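PDB 1TUA: K Homology domain-containing protein from Aeropyrum pernix, which is of unknown function but carries KH domain sequences and so probably binds RNA. Local coordinates for residues 50-53 and 54-57. Sequence-based numbering, arbitrary orientation.
Sequences PEAE and GIPP
With chi1 at -68°, Ile55 sets CG1 opposite its own carbonyl carbon and next to its backbone N, which turns this branch back toward Glu51 and the backbone of Ala52, while CB and CG2 meet the ring of Pro50. The evidence is three carbon-carbon approaches. Ile55 CB lies 3.7 Å from Pro50 CB. Ile55 CG1 lies 4.0 Å from Glu51 CG, and a looser 4.4 Å separates Ile55 CG1 from Ala52 CB. Glu51 and Ile55 meet with their side chains at roughly a right angle, and it is CG of the glutamate that reaches the isoleucine. The backbone closes a type I beta turn from Ala52 to Ile55: Ile55 N donates to Ala52 O at 3.2 Å with a nearly straight N-H...O angle of 166°, although the donor stands well above the carbonyl plane, 52° out of it. One water bridges two carbonyls, donating to Glu53 O at 2.8 Å and to Ile55 O at 2.9 Å. An alanine in place of Ile55 would probably keep the turn bond and the approach of CB to Pro50, but leave Glu51 CG without its apolar partner and the proline ring without the CG2 methyl. The turn lies at the surface in the loop that joins strand 45-50, central in its three-stranded antiparallel sheet, to helix 57-72 within the KH domain, with Pro56 as N-cap; Glu51 also hydrogen-bonds through its backbone to Gly34, just ahead of strand 35-40.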
loop_
_atom_site.group_PDB
_atom_site.type_symbol
_atom_site.label_atom_id
_atom_site.label_comp_id
_atom_site.label_asym_id
_atom_site.label_seq_id
_atom_site.Cartn_x
_atom_site.Cartn_y
_atom_site.Cartn_z
ATOM N N PRO A 50 -5.662 13.529 16.330
ATOM C CA PRO A 50 -4.464 14.355 16.498
ATOM C C PRO A 50 -4.274 14.558 18.006
ATOM O O PRO A 50 -5.253 14.547 18.758
ATOM C CB PRO A 50 -4.836 15.651 15.779
ATOM C CG PRO A 50 -6.318 15.753 16.033
ATOM C CD PRO A 50 -6.794 14.327 15.819
ATOM N N GLU A 51 -3.034 14.723 18.459
ATOM C CA GLU A 51 -2.798 14.930 19.890
ATOM C C GLU A 51 -3.122 16.377 20.282
ATOM O O GLU A 51 -3.374 16.665 21.453
ATOM C CB GLU A 51 -1.347 14.598 20.253
ATOM C CG GLU A 51 -0.306 15.508 19.616
ATOM C CD GLU A 51 1.125 15.086 19.932
ATOM O OE1 GLU A 51 1.349 13.917 20.308
ATOM O OE2 GLU A 51 2.037 15.924 19.782
ATOM N N ALA A 52 -3.115 17.273 19.293
ATOM C CA ALA A 52 -3.404 18.702 19.488
ATOM C C ALA A 52 -4.096 19.231 18.227
ATOM O O ALA A 52 -3.908 18.672 17.146
ATOM C CB ALA A 52 -2.105 19.470 19.746
ATOM N N GLU A 53 -4.874 20.312 18.343
ATOM C CA GLU A 53 -5.604 20.840 17.176
ATOM C C GLU A 53 -4.732 21.268 16.005
ATOM O O GLU A 53 -5.150 21.179 14.842
ATOM C CB GLU A 53 -6.505 22.024 17.557
ATOM C CG GLU A 53 -7.457 22.415 16.418
ATOM C CD GLU A 53 -8.271 23.666 16.702
ATOM O OE1 GLU A 53 -8.717 23.844 17.854
ATOM O OE2 GLU A 53 -8.479 24.462 15.763
ATOM N N GLY A 54 -3.524 21.726 16.321
ATOM C CA GLY A 54 -2.596 22.182 15.303
ATOM C C GLY A 54 -1.862 21.105 14.521
ATOM O O GLY A 54 -1.051 21.438 13.661
ATOM N N ILE A 55 -2.114 19.829 14.816
ATOM C CA ILE A 55 -1.466 18.740 14.074
ATOM C C ILE A 55 -2.095 18.795 12.676
ATOM O O ILE A 55 -3.316 18.776 12.544
ATOM C CB ILE A 55 -1.740 17.360 14.746
ATOM C CG1 ILE A 55 -1.015 17.285 16.095
ATOM C CG2 ILE A 55 -1.304 16.218 13.831
ATOM C CD1 ILE A 55 0.487 17.307 15.994
ATOM N N PRO A 56 -1.278 18.869 11.615
ATOM C CA PRO A 56 -1.857 18.939 10.273
ATOM C C PRO A 56 -2.564 17.681 9.787
ATOM O O PRO A 56 -2.282 16.576 10.252
ATOM C CB PRO A 56 -0.660 19.314 9.405
ATOM C CG PRO A 56 0.454 18.593 10.074
ATOM C CD PRO A 56 0.196 18.868 11.547
ATOM N N PRO A 57 -3.511 17.844 8.846
ATOM C CA PRO A 57 -4.283 16.743 8.265
ATOM C C PRO A 57 -3.387 15.653 7.697
ATOM O O PRO A 57 -3.672 14.472 7.857
ATOM C CB PRO A 57 -5.092 17.430 7.172
ATOM C CG PRO A 57 -5.353 18.766 7.768
ATOM C CD PRO A 57 -4.006 19.140 8.349
HETATM O O HOH W 1 -5.301 20.888 12.018
#